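Local coordinates for protein putative transcriptional regulator, IclR family (Arthrobacter aurescens, PDB 3OBF) that probably acts as a DNA-binding transcription factor of the IclR family, this chain being its C-terminal, GAF-related regulatory domain rather than the DNA-binding part, at residues A[120-125]-A[143-148]; A[63-68]-A[109-114]; A[20-25]-A[40-45]; A[48-53]-A[138-143]; A[57-62]-A[83-88]. All coordinates share one frame; numbering follows the deposited sequence.

Contact 1 of 5, residues A[120-125]-A[143-148]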
# COMPACT_ATOMS: atom_id res chain seq x y z
N GLU A 120 -12.48 11.35 -3.00
CA GLU A 120 -13.36 10.64 -2.06
C GLU A 120 -12.75 9.32 -1.51
O GLU A 120 -13.46 8.50 -0.91
CB GLU A 120 -14.75 10.40 -2.70
CG GLU A 120 -14.81 9.20 -3.68
CD GLU A 120 -16.17 9.03 -4.38
OE1 GLU A 120 -16.67 10.01 -5.00
OE2 GLU A 120 -16.72 7.90 -4.31
N GLU A 121 -11.46 9.11 -1.73
CA GLU A 121 -10.81 7.92 -1.18
C GLU A 121 -9.49 8.24 -0.52
O GLU A 121 -8.75 9.10 -0.96
CB GLU A 121 -10.57 6.84 -2.24
CG GLU A 121 -11.66 6.59 -3.27
CD GLU A 121 -11.18 5.65 -4.39
OE1 GLU A 121 -9.94 5.58 -4.65
OE2 GLU A 121 -12.03 4.97 -5.00
N VAL A 122 -9.20 7.49 0.53
CA VAL A 122 -7.98 7.63 1.30
C VAL A 122 -7.31 6.25 1.32
O VAL A 122 -7.97 5.25 1.05
CB VAL A 122 -8.39 8.11 2.68
CG1 VAL A 122 -7.61 7.46 3.79
CG2 VAL A 122 -8.38 9.61 2.76
N GLY A 123 -6.01 6.18 1.62
CA GLY A 123 -5.32 4.92 1.78
C GLY A 123 -4.02 4.99 2.55
O GLY A 123 -3.29 5.99 2.47
N VAL A 124 -3.74 3.95 3.30
CA VAL A 124 -2.41 3.75 3.83
C VAL A 124 -1.96 2.34 3.46
O VAL A 124 -2.77 1.44 3.40
CB VAL A 124 -2.34 3.92 5.38
CG1 VAL A 124 -2.62 5.40 5.80
CG2 VAL A 124 -3.30 2.93 6.08
N ALA A 125 -0.66 2.15 3.25
CA ALA A 125 -0.12 0.83 2.91
C ALA A 125 1.27 0.65 3.53
O ALA A 125 2.03 1.62 3.67
CB ALA A 125 -0.07 0.66 1.40
N ALA A 143 -10.10 3.50 2.46
CA ALA A 143 -11.30 3.96 3.18
C ALA A 143 -11.93 5.19 2.47
O ALA A 143 -11.24 5.89 1.72
CB ALA A 143 -10.94 4.30 4.63
N PRO A 144 -13.24 5.43 2.68
CA PRO A 144 -13.79 6.66 2.05
C PRO A 144 -13.33 7.92 2.79
O PRO A 144 -13.33 7.94 4.03
CB PRO A 144 -15.31 6.49 2.14
CG PRO A 144 -15.55 5.28 3.03
CD PRO A 144 -14.29 4.49 3.12
N LYS A 145 -12.92 8.94 2.02
CA LYS A 145 -12.41 10.18 2.60
C LYS A 145 -13.37 10.84 3.59
O LYS A 145 -12.93 11.31 4.63
CB LYS A 145 -11.95 11.20 1.55
CG LYS A 145 -11.09 12.33 2.15
CD LYS A 145 -10.09 12.91 1.13
CE LYS A 145 -9.50 14.24 1.59
NZ LYS A 145 -9.32 15.22 0.45
N PHE A 146 -14.67 10.83 3.29
CA PHE A 146 -15.63 11.52 4.15
C PHE A 146 -15.51 11.16 5.65
O PHE A 146 -15.71 12.01 6.51
CB PHE A 146 -17.08 11.41 3.65
CG PHE A 146 -17.68 10.03 3.79
CD1 PHE A 146 -18.20 9.60 5.01
CD2 PHE A 146 -17.73 9.16 2.70
CE1 PHE A 146 -18.75 8.32 5.16
CE2 PHE A 146 -18.28 7.89 2.83
CZ PHE A 146 -18.79 7.47 4.06
N ARG A 147 -15.16 9.91 5.96
CA ARG A 147 -15.18 9.49 7.37
C ARG A 147 -13.81 9.42 7.99
O ARG A 147 -13.67 9.05 9.16
CB ARG A 147 -15.99 8.19 7.57
CG ARG A 147 -15.61 7.00 6.70
CD ARG A 147 -16.31 5.73 7.24
NE ARG A 147 -15.79 4.49 6.64
CZ ARG A 147 -16.53 3.61 5.97
NH1 ARG A 147 -17.84 3.83 5.81
NH2 ARG A 147 -15.97 2.51 5.46
N VAL A 148 -12.80 9.79 7.23
CA VAL A 148 -11.41 9.67 7.67
C VAL A 148 -10.77 11.04 7.62
O VAL A 148 -10.62 11.62 6.55
CB VAL A 148 -10.55 8.68 6.81
CG1 VAL A 148 -9.14 8.60 7.36
CG2 VAL A 148 -11.16 7.28 6.79
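This is an antiparallel main-chain pairing at the open end of the hairpin formed by strands 121-129 and 135-144, where the second strand runs into a short 3-10 turn. Val122 and Ala143 form a hydrogen-bonded pair: Val122 N donates to Ala143 O at 2.9 Å, almost straight along the carbonyl axis (C=O...N 166°), and Ala143 N returns a bond to Val122 O at 3.1 Å, approaching from above the carbonyl plane. Glu121 and Pro144 follow as a non-hydrogen-bonded pair, so the missing N-H of the proline costs no bond between these strands. The last link is different in shape. Lys145 N reaches Glu120 O at 3.0 Å but meets it nearly side-on (C=O...N 106°), which marks the bend of the backbone from strand into turn.

Val122 carries the side-chain part. Its chi1 of 140°, off a staggered position, sets the directions of the methyls: CG2 of Val122 lies 3.9 Å from Lys145 CG, the two chains crossing at about a right angle, while Val122 CG1 lies 4.0 Å from Val148 CG1. Lys145 takes its ammonium end away from the pairing into a cation-pi interaction with Phe114. Within the turn Pro144 CG lies over the centre of the Arg147 guanidinium, 3.5 Å above its plane, and this guanidinium is also salt-bridged to Glu22. Val122 and Val124 both pack on Leu153 of helix 150-170. Hydrogen-bonded strands with a helix laid against one face are characteristic of the antiparallel-sheet, GAF-like fold of the IclR C-terminal domain.

Contact 2 of 5, residues A[63-68]-A[109-114]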
# COMPACT_ATOMS: atom_id res chain seq x y z
N SER A 63 -0.37 1.84 -1.98
CA SER A 63 0.14 0.55 -2.38
C SER A 63 1.29 0.68 -3.39
O SER A 63 2.31 -0.04 -3.32
CB SER A 63 -1.04 -0.19 -3.03
OG SER A 63 -0.72 -1.50 -3.35
N VAL A 64 1.12 1.59 -4.33
CA VAL A 64 2.05 1.81 -5.42
C VAL A 64 3.32 2.47 -4.84
O VAL A 64 4.44 2.07 -5.19
CB VAL A 64 1.42 2.64 -6.55
CG1 VAL A 64 2.48 3.07 -7.59
CG2 VAL A 64 0.32 1.81 -7.22
N GLN A 65 3.13 3.43 -3.91
CA GLN A 65 4.27 4.10 -3.25
C GLN A 65 5.16 3.08 -2.56
O GLN A 65 6.40 3.11 -2.71
CB GLN A 65 3.80 5.12 -2.22
CG GLN A 65 3.20 6.42 -2.81
CD GLN A 65 2.66 7.35 -1.71
OE1 GLN A 65 3.43 7.84 -0.86
NE2 GLN A 65 1.35 7.59 -1.72
N VAL A 66 4.53 2.18 -1.79
CA VAL A 66 5.26 1.14 -1.03
C VAL A 66 6.14 0.29 -1.97
O VAL A 66 7.34 0.12 -1.73
CB VAL A 66 4.25 0.26 -0.28
CG1 VAL A 66 4.89 -0.99 0.26
CG2 VAL A 66 3.63 1.06 0.82
N PHE A 67 5.55 -0.22 -3.05
CA PHE A 67 6.34 -1.00 -3.98
C PHE A 67 7.43 -0.22 -4.71
O PHE A 67 8.53 -0.72 -4.92
CB PHE A 67 5.44 -1.73 -5.00
CG PHE A 67 4.60 -2.79 -4.39
CD1 PHE A 67 5.19 -3.85 -3.70
CD2 PHE A 67 3.22 -2.73 -4.48
CE1 PHE A 67 4.42 -4.85 -3.11
CE2 PHE A 67 2.43 -3.75 -3.89
CZ PHE A 67 3.04 -4.81 -3.22
N LEU A 68 7.16 1.01 -5.10
CA LEU A 68 8.19 1.79 -5.77
C LEU A 68 9.38 2.12 -4.84
O LEU A 68 10.50 2.32 -5.30
CB LEU A 68 7.58 3.04 -6.40
CG LEU A 68 6.66 2.80 -7.61
CD1 LEU A 68 6.12 4.12 -8.13
CD2 LEU A 68 7.38 2.11 -8.73
N GLY A 109 6.93 3.96 8.11
CA GLY A 109 6.42 2.60 8.22
C GLY A 109 5.15 2.38 7.42
O GLY A 109 4.65 1.25 7.32
N TRP A 110 4.62 3.47 6.85
CA TRP A 110 3.47 3.38 5.95
C TRP A 110 3.43 4.56 4.97
O TRP A 110 3.89 5.64 5.29
CB TRP A 110 2.15 3.28 6.71
CG TRP A 110 1.77 4.53 7.51
CD1 TRP A 110 1.02 5.60 7.07
CD2 TRP A 110 2.09 4.80 8.88
NE1 TRP A 110 0.86 6.52 8.10
CE2 TRP A 110 1.51 6.06 9.21
CE3 TRP A 110 2.82 4.11 9.86
CZ2 TRP A 110 1.65 6.64 10.48
CZ3 TRP A 110 2.95 4.69 11.13
CH2 TRP A 110 2.37 5.95 11.42
N ALA A 111 2.93 4.33 3.76
CA ALA A 111 2.66 5.40 2.81
C ALA A 111 1.22 5.83 2.95
O ALA A 111 0.36 5.08 3.47
CB ALA A 111 2.94 4.93 1.38
N VAL A 112 0.98 7.05 2.51
CA VAL A 112 -0.27 7.74 2.67
C VAL A 112 -0.80 8.26 1.33
O VAL A 112 -0.05 8.83 0.53
CB VAL A 112 -0.07 8.93 3.63
CG1 VAL A 112 -1.17 9.93 3.46
CG2 VAL A 112 -0.02 8.45 5.09
N ASN A 113 -2.07 8.03 1.07
CA ASN A 113 -2.78 8.67 -0.03
C ASN A 113 -4.00 9.35 0.57
O ASN A 113 -4.95 8.71 0.98
CB ASN A 113 -3.19 7.61 -1.07
CG ASN A 113 -4.14 8.16 -2.15
OD1 ASN A 113 -4.24 9.37 -2.40
ND2 ASN A 113 -4.82 7.24 -2.80
N PHE A 114 -3.96 10.67 0.68
CA PHE A 114 -5.02 11.37 1.40
C PHE A 114 -5.92 12.09 0.39
O PHE A 114 -5.76 13.26 0.21
CB PHE A 114 -4.41 12.39 2.39
CG PHE A 114 -5.41 12.98 3.38
CD1 PHE A 114 -6.13 12.16 4.26
CD2 PHE A 114 -5.61 14.35 3.45
CE1 PHE A 114 -7.04 12.69 5.17
CE2 PHE A 114 -6.52 14.90 4.35
CZ PHE A 114 -7.25 14.08 5.22
O HOH W 1 3.19 8.76 1.35
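Helix 62-69 packs here against strand 111-114, an outermost strand of the sheet within this chain; the short axes approach to 7.7 Å and run roughly antiparallel at 151°. The close-packed part is apolar and centred on the Ala111 methyl. Ala111 CB lies 3.7 Å from Gln65 CB and 4.0 Å from Val66 CG2, so one small side chain fits between two successive residues of the helix. Val66 then continues onto Ala125 and Pro127 of strand 121-129.

The other part is polar, bridged by hydrogen bonds and a water instead of direct packing. Gln65, its CG anti to the carbonyl carbon (chi1 -73°) and its chain extended beyond, spans the gap to the strand. Gln65 NE2 donates to Val112 O at 2.9 Å, with the acceptor close to the amide plane but the donor above the carbonyl plane; the same NE2 is bonded to Leu60 O. Gln65 OE1 accepts from a water at an unusually short 2.4 Å, and that water in turn accepts from Val112 N at 3.0 Å. Arg101 joins in, bonding to both Gln65 OE1 and Val112 O.

An alanine here in place of Gln65 would remove the amide with its bonds to Val112 O and Leu60 O, and would probably loosen the tie between the helix and strand 111-114 and leave the water and Arg101 short of an acceptor. With partners for both ends of its amide, Gln65 is fixed in its flip, and its burial need not cost unmet polar groups.

Contact 3 of 5, residues A[20-25]-A[40-45]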
# COMPACT_ATOMS: atom_id res chain seq x y z
N THR A 20 -10.47 -1.96 12.66
CA THR A 20 -10.51 -0.66 12.02
C THR A 20 -11.90 -0.36 11.52
O THR A 20 -12.26 0.79 11.32
CB THR A 20 -9.56 -0.58 10.81
OG1 THR A 20 -9.99 -1.54 9.84
CG2 THR A 20 -8.12 -0.86 11.22
N GLY A 21 -12.65 -1.42 11.25
CA GLY A 21 -13.95 -1.26 10.60
C GLY A 21 -13.81 -0.96 9.13
O GLY A 21 -14.80 -0.68 8.46
N GLU A 22 -12.59 -1.04 8.60
CA GLU A 22 -12.35 -0.73 7.20
C GLU A 22 -11.86 -1.97 6.42
O GLU A 22 -11.40 -2.93 7.02
CB GLU A 22 -11.34 0.41 7.08
CG GLU A 22 -11.76 1.72 7.79
CD GLU A 22 -12.91 2.47 7.10
OE1 GLU A 22 -13.35 2.06 6.00
OE2 GLU A 22 -13.38 3.49 7.64
N THR A 23 -11.99 -1.93 5.10
CA THR A 23 -11.39 -2.95 4.23
C THR A 23 -9.87 -3.11 4.49
O THR A 23 -9.20 -2.11 4.71
CB THR A 23 -11.64 -2.55 2.78
OG1 THR A 23 -13.04 -2.46 2.58
CG2 THR A 23 -11.01 -3.54 1.77
N SER A 24 -9.37 -4.36 4.51
CA SER A 24 -7.91 -4.69 4.56
C SER A 24 -7.61 -5.50 3.31
O SER A 24 -8.42 -6.32 2.90
CB SER A 24 -7.58 -5.62 5.72
OG SER A 24 -8.13 -5.12 6.89
N ALA A 25 -6.43 -5.31 2.71
CA ALA A 25 -6.10 -5.99 1.47
C ALA A 25 -4.64 -6.33 1.43
O ALA A 25 -3.82 -5.58 1.95
CB ALA A 25 -6.45 -5.11 0.28
N ILE A 40 -10.54 -8.26 2.85
CA ILE A 40 -11.69 -8.40 3.75
C ILE A 40 -12.47 -7.12 3.60
O ILE A 40 -11.91 -6.05 3.76
CB ILE A 40 -11.27 -8.47 5.22
CG1 ILE A 40 -10.06 -9.39 5.45
CG2 ILE A 40 -12.52 -8.84 6.16
CD1 ILE A 40 -10.42 -10.86 5.28
N PRO A 41 -13.78 -7.19 3.33
CA PRO A 41 -14.48 -5.90 3.16
C PRO A 41 -14.81 -5.19 4.50
O PRO A 41 -15.02 -5.86 5.52
CB PRO A 41 -15.79 -6.30 2.44
CG PRO A 41 -16.10 -7.71 3.00
CD PRO A 41 -14.64 -8.35 3.05
N SER A 42 -14.84 -3.85 4.47
CA SER A 42 -15.38 -3.02 5.54
C SER A 42 -16.77 -3.52 5.96
O SER A 42 -17.55 -3.96 5.11
CB SER A 42 -15.51 -1.58 5.04
OG SER A 42 -16.12 -0.75 6.01
N ARG A 43 -17.08 -3.46 7.25
CA ARG A 43 -18.42 -3.85 7.75
C ARG A 43 -19.45 -2.79 7.36
O ARG A 43 -20.64 -2.97 7.57
CB ARG A 43 -18.43 -4.00 9.28
CG ARG A 43 -18.20 -2.67 9.99
CD ARG A 43 -18.20 -2.79 11.50
NE ARG A 43 -17.96 -1.47 12.08
CZ ARG A 43 -18.90 -0.55 12.25
NH1 ARG A 43 -20.18 -0.81 11.92
NH2 ARG A 43 -18.58 0.63 12.77
N HIS A 44 -18.98 -1.67 6.82
CA HIS A 44 -19.90 -0.69 6.29
C HIS A 44 -19.33 0.01 5.07
O HIS A 44 -19.20 1.24 5.06
CB HIS A 44 -20.40 0.31 7.36
CG HIS A 44 -19.33 1.05 8.12
ND1 HIS A 44 -18.01 0.68 8.14
CD2 HIS A 44 -19.42 2.12 8.94
CE1 HIS A 44 -17.32 1.50 8.91
NE2 HIS A 44 -18.16 2.38 9.41
N GLN A 45 -18.99 -0.77 4.04
CA GLN A 45 -18.51 -0.15 2.80
C GLN A 45 -19.65 0.50 2.03
O GLN A 45 -20.80 0.04 2.08
CB GLN A 45 -17.72 -1.11 1.90
CG GLN A 45 -18.13 -2.55 1.93
CD GLN A 45 -17.61 -3.31 0.72
OE1 GLN A 45 -16.44 -3.19 0.34
NE2 GLN A 45 -18.48 -4.08 0.10
O HOH W 2 -14.35 -1.26 0.87
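Thr23 lies at the open end of the hairpin of strands 24-29 and 34-40, directly before the hydrogen-bonded pair of Ser24 and Ile40. Its CB is 3.6 Å from Ile40 O, and the CG2 methyl of Thr23 comes still nearer to that oxygen, at 3.3 Å. Thr23 OG1, anti to the carbonyl carbon (chi1 -60°), turns instead to the outgoing loop and accepts from Ser42 N at 3.0 Å. Thr23 OG1 also meets a water at 2.5 Å, and that water donates to Gln45 OE1.

A second hydroxyl, on Ser42, links the loop to the residue that follows helix 3-20. Ser42 OG, anti to its own backbone N, donates to Gly21 O at 2.8 Å in the carbonyl plane, and receives both His44 N at 3.1 Å and His44 ND1 at 3.2 Å. Three bonds thus grip one oxygen, and the His44 ring is held with its edge toward Gly21 O. Arg147 ties the same region to the neighbouring turn through a bond to His44 O.

Ser24 and Ile40 face helix 3-20. The arrangement is an antiparallel hairpin end whose exit is shaped by an ST turn at Ser42, with the Thr23 side chain extending the pairing past the last main-chain bonds.

Contact 4 of 5, residues A[48-53]-A[138-143]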
# COMPACT_ATOMS: atom_id res chain seq x y z
N HIS A 48 -17.16 -0.27 -3.05
CA HIS A 48 -16.36 -1.45 -2.78
C HIS A 48 -14.91 -1.12 -3.14
O HIS A 48 -14.56 -1.02 -4.32
CB HIS A 48 -16.85 -2.63 -3.62
CG HIS A 48 -18.21 -3.15 -3.24
ND1 HIS A 48 -19.30 -2.33 -3.03
CD2 HIS A 48 -18.66 -4.42 -3.06
CE1 HIS A 48 -20.36 -3.07 -2.72
NE2 HIS A 48 -19.99 -4.34 -2.73
N LEU A 49 -14.09 -0.89 -2.13
CA LEU A 49 -12.70 -0.48 -2.38
C LEU A 49 -11.80 -1.70 -2.38
O LEU A 49 -12.10 -2.72 -1.73
CB LEU A 49 -12.24 0.56 -1.36
CG LEU A 49 -13.06 1.86 -1.23
CD1 LEU A 49 -12.65 2.67 -0.01
CD2 LEU A 49 -12.99 2.72 -2.51
N ALA A 50 -10.69 -1.60 -3.13
CA ALA A 50 -9.72 -2.69 -3.26
C ALA A 50 -10.38 -4.05 -3.45
O ALA A 50 -10.06 -4.99 -2.70
CB ALA A 50 -8.73 -2.70 -2.06
N PRO A 51 -11.29 -4.18 -4.44
CA PRO A 51 -11.90 -5.49 -4.63
C PRO A 51 -10.84 -6.46 -5.24
O PRO A 51 -9.88 -5.99 -5.85
CB PRO A 51 -13.05 -5.22 -5.62
CG PRO A 51 -12.58 -4.04 -6.44
CD PRO A 51 -11.73 -3.20 -5.48
N LEU A 52 -10.98 -7.77 -5.03
CA LEU A 52 -10.03 -8.74 -5.56
C LEU A 52 -9.71 -8.45 -7.04
O LEU A 52 -10.62 -8.19 -7.83
CB LEU A 52 -10.61 -10.16 -5.44
CG LEU A 52 -10.60 -10.66 -4.00
CD1 LEU A 52 -11.28 -11.99 -3.86
CD2 LEU A 52 -9.16 -10.74 -3.51
N GLY A 53 -8.43 -8.50 -7.40
CA GLY A 53 -8.04 -8.32 -8.79
C GLY A 53 -7.89 -6.87 -9.24
O GLY A 53 -7.37 -6.63 -10.30
N SER A 138 2.37 -5.94 0.07
CA SER A 138 2.07 -4.93 1.04
C SER A 138 0.65 -5.05 1.56
O SER A 138 -0.21 -5.62 0.91
CB SER A 138 2.37 -3.54 0.48
OG SER A 138 1.28 -2.99 -0.15
N VAL A 139 0.43 -4.54 2.76
CA VAL A 139 -0.92 -4.47 3.30
C VAL A 139 -1.51 -3.07 3.03
O VAL A 139 -0.82 -2.07 3.26
CB VAL A 139 -0.91 -4.78 4.80
CG1 VAL A 139 -2.35 -4.57 5.43
CG2 VAL A 139 -0.36 -6.22 5.04
N LEU A 140 -2.74 -3.03 2.53
CA LEU A 140 -3.43 -1.79 2.21
C LEU A 140 -4.71 -1.65 3.05
O LEU A 140 -5.46 -2.62 3.21
CB LEU A 140 -3.78 -1.75 0.71
CG LEU A 140 -4.75 -0.69 0.14
CD1 LEU A 140 -4.17 0.72 0.24
CD2 LEU A 140 -5.21 -1.00 -1.35
N ILE A 141 -4.94 -0.45 3.60
CA ILE A 141 -6.22 -0.09 4.16
C ILE A 141 -6.76 1.04 3.31
O ILE A 141 -6.29 2.19 3.41
CB ILE A 141 -6.15 0.35 5.68
CG1 ILE A 141 -5.52 -0.74 6.57
CG2 ILE A 141 -7.59 0.70 6.18
CD1 ILE A 141 -5.32 -0.30 8.05
N PRO A 142 -7.72 0.74 2.42
CA PRO A 142 -8.43 1.84 1.74
C PRO A 142 -9.68 2.24 2.52
O PRO A 142 -10.27 1.40 3.18
CB PRO A 142 -8.81 1.22 0.41
CG PRO A 142 -9.04 -0.35 0.78
CD PRO A 142 -8.23 -0.60 2.03
N ALA A 143 -10.10 3.50 2.46
CA ALA A 143 -11.30 3.96 3.18
C ALA A 143 -11.93 5.19 2.47
O ALA A 143 -11.24 5.89 1.72
CB ALA A 143 -10.94 4.30 4.63
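In the antiparallel sheet of this GAF-like domain, the loop between strands 34-40 and 55-56 folds back across strand 135-144 and lies on the face that carries Leu140 and Pro142. No hydrogen bond joins the two segments; the contact is van der Waals packing, mostly of apolar side chains. Its first shell is built on the Pro142 ring, which takes a neighbour from each of two consecutive loop residues. Ala50 CB lies 3.7 Å from Pro142 CG, and Leu49 CB lies 3.9 Å from Pro142 CB. The Ala50 methyl, CB, also reaches Leu140 CD2 at 4.0 Å, so it bridges two side chains on one face of the strand, whereas the intervening Ile141 points away.

Further out, Ala50 has a left-handed backbone conformation (phi 43°) that turns the chain while its methyl stays toward the sheet. Its carbonyl is held by Gln39 NE2, and Gly53 pairs through the main chain with Cys36, so both ties run to strand 34-40. Beneath the loop, Leu140 is backbone-bonded to Ala25, which itself touches Ala50, and Thr23 packs on Pro142. Leu49 also touches Glu121 in the strand on the other side. Leu49 CG is anti to its own carbonyl carbon (chi1 -57°), and with the extended chi2 of 169° Leu49 CD1 lies 3.6 Å from Ala143 C.

Contact 5 of 5, residues A[57-62]-A[83-88]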
# COMPACT_ATOMS: atom_id res chain seq x y z
N ASN A 57 -2.18 1.80 -10.81
CA ASN A 57 -0.91 2.30 -11.38
C ASN A 57 -0.69 3.82 -11.24
O ASN A 57 0.11 4.41 -11.97
CB ASN A 57 -0.72 1.85 -12.83
CG ASN A 57 -1.56 2.65 -13.79
OD1 ASN A 57 -2.65 3.03 -13.47
ND2 ASN A 57 -1.03 2.91 -14.97
N GLU A 58 -1.40 4.44 -10.29
CA GLU A 58 -1.20 5.86 -9.96
C GLU A 58 -0.12 5.93 -8.90
O GLU A 58 -0.15 5.21 -7.88
CB GLU A 58 -2.49 6.49 -9.44
CG GLU A 58 -3.59 6.49 -10.55
CD GLU A 58 -4.97 6.87 -10.05
OE1 GLU A 58 -5.28 8.08 -10.03
OE2 GLU A 58 -5.78 5.97 -9.70
N ALA A 59 0.84 6.79 -9.16
CA ALA A 59 1.98 7.00 -8.29
C ALA A 59 1.55 7.26 -6.85
O ALA A 59 2.17 6.76 -5.91
CB ALA A 59 2.86 8.14 -8.84
N LEU A 60 0.47 8.02 -6.68
CA LEU A 60 0.10 8.48 -5.35
C LEU A 60 -0.70 7.46 -4.55
O LEU A 60 -0.93 7.64 -3.36
CB LEU A 60 -0.54 9.87 -5.40
CG LEU A 60 0.46 10.99 -5.75
CD1 LEU A 60 -0.21 12.37 -5.73
CD2 LEU A 60 1.67 11.01 -4.78
N SER A 61 -1.09 6.38 -5.23
CA SER A 61 -1.71 5.22 -4.60
C SER A 61 -0.75 4.64 -3.54
O SER A 61 0.42 4.38 -3.82
CB SER A 61 -2.05 4.18 -5.68
OG SER A 61 -2.76 3.07 -5.17
N SER A 62 -1.25 4.51 -2.32
CA SER A 62 -0.41 4.08 -1.19
C SER A 62 0.37 2.82 -1.49
O SER A 62 1.57 2.74 -1.27
CB SER A 62 -1.29 3.84 0.04
OG SER A 62 -1.68 5.07 0.59
N GLY A 83 5.04 6.88 -18.35
CA GLY A 83 3.61 6.87 -18.18
C GLY A 83 3.09 5.52 -17.70
O GLY A 83 1.89 5.37 -17.50
N SER A 84 3.96 4.55 -17.47
CA SER A 84 3.49 3.27 -16.89
C SER A 84 2.84 3.50 -15.54
O SER A 84 1.81 2.92 -15.25
CB SER A 84 4.63 2.27 -16.71
OG SER A 84 5.13 1.95 -17.97
N ILE A 85 3.49 4.29 -14.71
CA ILE A 85 2.91 4.73 -13.44
C ILE A 85 2.55 6.21 -13.64
O ILE A 85 3.38 6.95 -14.13
CB ILE A 85 3.91 4.53 -12.28
CG1 ILE A 85 4.22 3.03 -12.07
CG2 ILE A 85 3.41 5.13 -11.01
CD1 ILE A 85 3.04 2.18 -11.63
N THR A 86 1.31 6.61 -13.34
CA THR A 86 0.85 7.97 -13.67
C THR A 86 0.99 8.91 -12.49
O THR A 86 0.74 8.54 -11.32
CB THR A 86 -0.59 8.02 -14.24
OG1 THR A 86 -1.51 7.61 -13.24
CG2 THR A 86 -0.74 7.13 -15.51
N LEU A 87 1.40 10.13 -12.81
CA LEU A 87 1.63 11.17 -11.82
C LEU A 87 1.38 12.53 -12.47
O LEU A 87 1.81 12.75 -13.61
CB LEU A 87 3.07 11.11 -11.28
CG LEU A 87 3.48 12.21 -10.29
CD1 LEU A 87 2.66 12.06 -8.99
CD2 LEU A 87 4.97 12.14 -9.98
N THR A 88 0.68 13.43 -11.77
CA THR A 88 0.37 14.76 -12.30
C THR A 88 1.60 15.64 -12.46
O THR A 88 2.31 15.89 -11.48
CB THR A 88 -0.60 15.53 -11.40
OG1 THR A 88 -1.84 14.83 -11.36
CG2 THR A 88 -0.85 16.95 -11.96
O HOH W 3 -0.82 9.54 -8.76
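Two loops run side by side here, their touching parts 21° apart in direction. The main-chain bonds come first. Thr86 N donates to Asn57 O at 2.9 Å and Thr86 O accepts from Ala59 N at 2.8 Å, both within the carbonyl planes, so Thr86 is clasped by the residues before and after Glu58, its bridge partner. This is the bonding pattern of a parallel strand pair, reduced to a single bridge. Beyond it a water accepts from Leu60 N and donates to Thr86 O, continuing the link where the chain turns off in the type I turn Glu58-Ser61, closed by Ser61 N to Glu58 O.

One side-chain bond adds to these. Asn57 CG sits in the crowded position between the backbone N and the carbonyl carbon (chi1 77°), and from there Asn57 ND2 donates to Ser84 O at 2.9 Å, from above the carbonyl plane. An alanine at Asn57 would lose this amide bond and would probably let the Ser84 end of the neighbouring loop move more freely.

The apolar contacts gather round Ala59. Its CB touches Ile85 CG2 and Leu87 CB, each at 3.8 Å, and Leu60 CG approaches Leu87 CD1 at 4.1 Å, the two leucines crossing obliquely.

Ala59, Ile85 and Leu87 all pack on Leu80 of helix 73-82, and Leu60 rests on Tyr98 and Arg101 of helix 92-108. Segment 57-62 leads from strand 55-56 into helix 62-69, whose Val64 and Leu68 meet Ile85, and Ser62 OG bonds Gly123 O of strand 121-129.

In the fold
Contacts 2 and 4 are buried, whereas contacts 1, 3 and 5 are partly buried and lie further from the chain's centre. Contacts 1 and 4 share strand 135-144 and Ala143, one using its backbone hydrogen-bonding groups and the other the apolar face. Contacts 1 and 3 mark open ends of two hairpins in the same sheet, and an arginine of contact 1 reaches contact 3. Contact 5 joins the loop before helix 62-69 to the loop between helices 73-82 and 92-108, and meets contact 2 at helix 62-69. Chemistry follows place: main-chain bonds lead in contacts 1 and 5, contact 3 shares its bonds between backbone and hydroxyls, contact 4 is mostly apolar packing, and contact 2 combines a small apolar patch with a buried amide.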